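Local coordinates for putative tetR-family transcriptional regulatory protein (Streptomyces coelicolor, PDB 2DG8) that probably binds DNA through an N-terminal helix-turn-helix domain and regulates transcription as a dimer, as TetR-family regulators do, at residues 84-89 and 137-142; 148-153 and 172-177. One frame throughout, in Å; residues are numbered along the deposited sequence.

Contact 1: residues 84-89 and 137-142; sequences EAREAV and KHFDPG
A85 meets both aromatic side chains of the loop ahead of helix 141-159, and its methyl is the centre of the contact. CB lies over one face of the H138 imidazole, 3.9 Å from the ring centroid and 27° off the ring normal, which meets the geometry of a CH-pi interaction. The methyl is displaced toward the carbon side of the ring, with its shortest approach to H138 CG at 3.6 Å. H138 NE2 hydrogen-bonds to A79 O at the end of the ring away from CG, which restrains rotation about the CB-CG bond. A79 also packs against A85 itself.

F139 reaches the same methyl from another direction. With CG anti to its own carbonyl carbon (chi1 -54°), the phenyl ring extends from the loop toward helix 82-98. Its leading carbons CE2 and CZ stand equally far from A85 CB, CZ at 3.9 Å, in an oblique approach. R86 CG sits in the ring plane at the F139 edge, 4.0 Å from CZ.

R86 uses its aliphatic root for this packing and sends its charged end onward. The chain is extended from CG to NE, and NE hydrogen-bonds to T178 OG1. The guanidinium and phenyl planes are 71° apart, which excludes parallel stacking. Directly after the aromatic pair, D140 takes the N-cap position of helix 141-159, its OD1 accepting a hydrogen bond from T143 N. No hydrogen bond crosses between 84-89 and 137-142. The arrangement is plain packing of an interhelical loop on a helix, as found within the all-helical C-terminal domain of TetR-family regulators.

Contact 2: residues 148-153 and 172-177; sequences DALIEG and EAIARI
L150 lays its CD2 methyl over the backbone and side chains of one turn of helix 167-177, overlapping A173, I174 and I177. The closest approach is to a polar atom: CD2 lies 3.5 Å from A173 O. That oxygen already accepts the helical hydrogen bond from I177 N, so the methyl rests on a satisfied carbonyl. Around it, A173 CB is 3.9 Å from CD2, while I174 CG1 stands a little farther off at 4.3 Å. CD2 meets I177 at CB and CG2, both 3.8 Å away. L150 reaches this position with CG anti to its backbone N (chi1 178°), which brings CD2 against helix 167-177. I177 likewise holds CG1 anti to its N (chi1 -151°), which puts CG2 between N and the carbonyl carbon.

The segments run antiparallel, at 164° between their N-to-C directions, with local axes 10.5 Å apart at closest approach. They belong to the last two helices of the chain, a pair that in TetR-family proteins commonly packs against its equivalent in a partner to form a four-helix dimer interface. The contacts here agree: A149 packs on L154 of the second subunit, and E152 OE1 hydrogen-bonds to H157 NE2 of that subunit.

The end of R176 leads away from 148-153 and forms a salt bridge within its own helix from NH2 to E172 OE1, at 3.1 Å. Its NH1 hydrogen-bonds to T143 OG1 and I177 O of the second subunit, so NH2 is held within the helix while NH1 reaches the dimer partner.

Overall arrangement
Contacts 1 and 2 adjoin, their centres about 10 Å apart and on the same side of the chain's centre. V89 bridges them: its CG1 lies 3.5 Å from I151 CD1 and 3.6 Å from I174 CD1, so helix 82-98 packs against both helices of contact 2. R86 O adds a further touch, 3.9 Å from I174 CG2. The loop leading into helix 141-159 makes contact 1, and the middle of that helix makes contact 2. T178 provides another link, since its OG1 hydrogen-bonds to both R86 NE and I174 O. Neither contact involves the helix-turn-helix region; contact 2 additionally borders the second subunit.

Contact 1: residues 84-89 and 137-142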
loop_
_atom_site.group_PDB
_atom_site.type_symbol
_atom_site.label_atom_id
_atom_site.label_comp_id
_atom_site.label_asym_id
_atom_site.label_seq_id
_atom_site.Cartn_x
_atom_site.Cartn_y
_atom_site.Cartn_z
ATOM N N GLU A 84 11.706 -19.255 15.821
ATOM C CA GLU A 84 11.232 -19.773 14.542
ATOM C C GLU A 84 10.189 -18.819 13.970
ATOM O O GLU A 84 10.120 -18.622 12.764
ATOM C CB GLU A 84 10.629 -21.171 14.699
ATOM C CG GLU A 84 11.577 -22.202 15.293
ATOM C CD GLU A 84 11.154 -23.635 15.001
ATOM O OE1 GLU A 84 9.937 -23.927 15.027
ATOM O OE2 GLU A 84 12.046 -24.476 14.755
ATOM N N ALA A 85 9.394 -18.215 14.847
ATOM C CA ALA A 85 8.369 -17.269 14.427
ATOM C C ALA A 85 9.003 -16.077 13.715
ATOM O O ALA A 85 8.544 -15.671 12.649
ATOM C CB ALA A 85 7.572 -16.785 15.627
ATOM N N ARG A 86 10.059 -15.522 14.309
ATOM C CA ARG A 86 10.749 -14.380 13.721
ATOM C C ARG A 86 11.284 -14.756 12.347
ATOM O O ARG A 86 11.187 -13.978 11.394
ATOM C CB ARG A 86 11.919 -13.932 14.608
ATOM C CG ARG A 86 11.522 -13.450 15.988
ATOM C CD ARG A 86 12.730 -12.915 16.747
ATOM N NE ARG A 86 12.357 -12.310 18.028
ATOM C CZ ARG A 86 12.369 -12.943 19.200
ATOM N NH1 ARG A 86 12.009 -12.297 20.304
ATOM N NH2 ARG A 86 12.750 -14.215 19.275
ATOM N N GLU A 87 11.860 -15.952 12.260
ATOM C CA GLU A 87 12.427 -16.465 11.013
ATOM C C GLU A 87 11.291 -16.706 10.015
ATOM O O GLU A 87 11.437 -16.494 8.809
ATOM C CB GLU A 87 13.150 -17.786 11.292
ATOM C CG GLU A 87 14.294 -18.111 10.340
ATOM C CD GLU A 87 15.530 -17.262 10.599
ATOM O OE1 GLU A 87 15.923 -17.121 11.774
ATOM O OE2 GLU A 87 16.114 -16.748 9.627
ATOM N N ALA A 88 10.161 -17.164 10.543
ATOM C CA ALA A 88 8.986 -17.446 9.735
ATOM C C ALA A 88 8.442 -16.155 9.134
ATOM O O ALA A 88 8.005 -16.132 7.981
ATOM C CB ALA A 88 7.907 -18.120 10.601
ATOM N N VAL A 89 8.464 -15.086 9.925
ATOM C CA VAL A 89 7.964 -13.797 9.478
ATOM C C VAL A 89 8.823 -13.246 8.348
ATOM O O VAL A 89 8.308 -12.621 7.425
ATOM C CB VAL A 89 7.923 -12.778 10.639
ATOM C CG1 VAL A 89 7.598 -11.375 10.101
ATOM C CG2 VAL A 89 6.865 -13.204 11.659
ATOM N N LYS A 137 0.001 -15.754 18.319
ATOM C CA LYS A 137 0.231 -17.119 18.756
ATOM C C LYS A 137 1.688 -17.221 19.208
ATOM O O LYS A 137 2.102 -18.229 19.781
ATOM C CB LYS A 137 -0.027 -18.111 17.621
ATOM C CG LYS A 137 -1.488 -18.250 17.233
ATOM C CD LYS A 137 -1.656 -19.272 16.114
ATOM C CE LYS A 137 -3.085 -19.291 15.582
ATOM N NZ LYS A 137 -3.223 -20.267 14.458
ATOM N N HIS A 138 2.461 -16.167 18.957
ATOM C CA HIS A 138 3.867 -16.161 19.337
ATOM C C HIS A 138 4.315 -14.901 20.065
ATOM O O HIS A 138 5.280 -14.937 20.820
ATOM C CB HIS A 138 4.758 -16.353 18.107
ATOM C CG HIS A 138 4.498 -17.620 17.354
ATOM N ND1 HIS A 138 3.542 -17.716 16.365
ATOM C CD2 HIS A 138 5.083 -18.838 17.433
ATOM C CE1 HIS A 138 3.554 -18.938 15.864
ATOM N NE2 HIS A 138 4.480 -19.638 16.494
ATOM N N PHE A 139 3.628 -13.789 19.827
ATOM C CA PHE A 139 3.990 -12.525 20.459
ATOM C C PHE A 139 2.795 -11.921 21.171
ATOM O O PHE A 139 1.650 -12.234 20.841
ATOM C CB PHE A 139 4.495 -11.534 19.403
ATOM C CG PHE A 139 5.619 -12.068 18.553
ATOM C CD1 PHE A 139 6.930 -12.051 19.017
ATOM C CD2 PHE A 139 5.358 -12.622 17.303
ATOM C CE1 PHE A 139 7.966 -12.582 18.249
ATOM C CE2 PHE A 139 6.384 -13.155 16.527
ATOM C CZ PHE A 139 7.689 -13.137 17.002
ATOM N N ASP A 140 3.064 -11.051 22.143
ATOM C CA ASP A 140 2.001 -10.387 22.889
ATOM C C ASP A 140 1.220 -9.476 21.935
ATOM O O ASP A 140 1.723 -9.112 20.870
ATOM C CB ASP A 140 2.591 -9.580 24.056
ATOM C CG ASP A 140 3.442 -8.409 23.598
ATOM O OD1 ASP A 140 2.872 -7.381 23.172
ATOM O OD2 ASP A 140 4.685 -8.514 23.669
ATOM N N PRO A 141 -0.019 -9.103 22.303
ATOM C CA PRO A 141 -0.889 -8.241 21.492
ATOM C C PRO A 141 -0.240 -6.965 20.960
ATOM O O PRO A 141 -0.386 -6.630 19.787
ATOM C CB PRO A 141 -2.045 -7.935 22.434
ATOM C CG PRO A 141 -2.133 -9.186 23.261
ATOM C CD PRO A 141 -0.681 -9.459 23.571
ATOM N N GLY A 142 0.457 -6.247 21.831
ATOM C CA GLY A 142 1.094 -5.018 21.413
ATOM C C GLY A 142 2.157 -5.217 20.344
ATOM O O GLY A 142 2.126 -4.559 19.303
#

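Contact 2: residues 148-153 and 172-177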
loop_
_atom_site.group_PDB
_atom_site.type_symbol
_atom_site.label_atom_id
_atom_site.label_comp_id
_atom_site.label_asym_id
_atom_site.label_seq_id
_atom_site.Cartn_x
_atom_site.Cartn_y
_atom_site.Cartn_z
ATOM N N ASP A 148 2.764 -6.356 12.728
ATOM C CA ASP A 148 1.914 -6.406 11.536
ATOM C C ASP A 148 2.159 -5.175 10.670
ATOM O O ASP A 148 2.162 -5.264 9.443
ATOM C CB ASP A 148 0.427 -6.465 11.910
ATOM C CG ASP A 148 -0.448 -6.960 10.754
ATOM O OD1 ASP A 148 -1.629 -6.550 10.663
ATOM O OD2 ASP A 148 0.046 -7.773 9.938
ATOM N N ALA A 149 2.356 -4.018 11.302
ATOM C CA ALA A 149 2.618 -2.798 10.547
ATOM C C ALA A 149 3.998 -2.865 9.890
ATOM O O ALA A 149 4.199 -2.322 8.799
ATOM C CB ALA A 149 2.535 -1.577 11.459
ATOM N N LEU A 150 4.952 -3.517 10.558
ATOM C CA LEU A 150 6.300 -3.642 10.004
ATOM C C LEU A 150 6.247 -4.560 8.790
ATOM O O LEU A 150 6.801 -4.244 7.733
ATOM C CB LEU A 150 7.279 -4.216 11.042
ATOM C CG LEU A 150 8.723 -4.435 10.569
ATOM C CD1 LEU A 150 9.332 -3.094 10.158
ATOM C CD2 LEU A 150 9.557 -5.077 11.683
ATOM N N ILE A 151 5.582 -5.701 8.949
ATOM C CA ILE A 151 5.448 -6.668 7.864
ATOM C C ILE A 151 4.845 -5.972 6.645
ATOM O O ILE A 151 5.301 -6.161 5.506
ATOM C CB ILE A 151 4.543 -7.863 8.292
ATOM C CG1 ILE A 151 5.284 -8.727 9.313
ATOM C CG2 ILE A 151 4.129 -8.692 7.078
ATOM C CD1 ILE A 151 4.461 -9.860 9.876
ATOM N N GLU A 152 3.828 -5.156 6.899
ATOM C CA GLU A 152 3.152 -4.419 5.838
ATOM C C GLU A 152 4.151 -3.529 5.100
ATOM O O GLU A 152 4.237 -3.557 3.876
ATOM C CB GLU A 152 2.044 -3.550 6.438
ATOM C CG GLU A 152 1.155 -2.884 5.420
ATOM C CD GLU A 152 0.128 -3.843 4.846
ATOM O OE1 GLU A 152 -0.650 -4.423 5.637
ATOM O OE2 GLU A 152 0.102 -4.016 3.610
ATOM N N GLY A 153 4.902 -2.744 5.866
ATOM C CA GLY A 153 5.877 -1.835 5.292
ATOM C C GLY A 153 7.072 -2.476 4.602
ATOM O O GLY A 153 7.496 -2.004 3.547
ATOM N N GLU A 172 16.570 -8.425 10.910
ATOM C CA GLU A 172 16.969 -7.501 11.971
ATOM C C GLU A 172 15.812 -6.607 12.418
ATOM O O GLU A 172 15.609 -6.401 13.610
ATOM C CB GLU A 172 18.139 -6.613 11.521
ATOM C CG GLU A 172 18.778 -5.848 12.676
ATOM C CD GLU A 172 19.903 -4.933 12.236
ATOM O OE1 GLU A 172 19.623 -3.888 11.610
ATOM O OE2 GLU A 172 21.077 -5.263 12.510
ATOM N N ALA A 173 15.064 -6.062 11.465
ATOM C CA ALA A 173 13.935 -5.187 11.806
ATOM C C ALA A 173 12.940 -5.991 12.631
ATOM O O ALA A 173 12.399 -5.517 13.633
ATOM C CB ALA A 173 13.263 -4.658 10.539
ATOM N N ILE A 174 12.702 -7.221 12.203
ATOM C CA ILE A 174 11.784 -8.085 12.914
ATOM C C ILE A 174 12.298 -8.330 14.330
ATOM O O ILE A 174 11.546 -8.193 15.298
ATOM C CB ILE A 174 11.605 -9.412 12.150
ATOM C CG1 ILE A 174 10.849 -9.134 10.842
ATOM C CG2 ILE A 174 10.868 -10.420 13.010
ATOM C CD1 ILE A 174 10.959 -10.221 9.794
ATOM N N ALA A 175 13.581 -8.665 14.459
ATOM C CA ALA A 175 14.151 -8.913 15.780
ATOM C C ALA A 175 13.991 -7.684 16.660
ATOM O O ALA A 175 13.619 -7.793 17.824
ATOM C CB ALA A 175 15.636 -9.293 15.670
ATOM N N ARG A 176 14.261 -6.511 16.100
ATOM C CA ARG A 176 14.134 -5.271 16.857
ATOM C C ARG A 176 12.692 -4.963 17.307
ATOM O O ARG A 176 12.457 -4.693 18.487
ATOM C CB ARG A 176 14.749 -4.117 16.041
ATOM C CG ARG A 176 16.265 -4.014 16.278
ATOM C CD ARG A 176 17.125 -3.543 15.095
ATOM N NE ARG A 176 17.058 -2.113 14.828
ATOM C CZ ARG A 176 18.060 -1.393 14.324
ATOM N NH1 ARG A 176 17.902 -0.094 14.107
ATOM N NH2 ARG A 176 19.230 -1.955 14.057
ATOM N N ILE A 177 11.726 -5.041 16.389
ATOM C CA ILE A 177 10.324 -4.764 16.723
ATOM C C ILE A 177 9.769 -5.765 17.757
ATOM O O ILE A 177 8.920 -5.416 18.571
ATOM C CB ILE A 177 9.423 -4.794 15.455
ATOM C CG1 ILE A 177 8.220 -3.866 15.629
ATOM C CG2 ILE A 177 8.900 -6.205 15.210
ATOM C CD1 ILE A 177 8.551 -2.402 15.572
#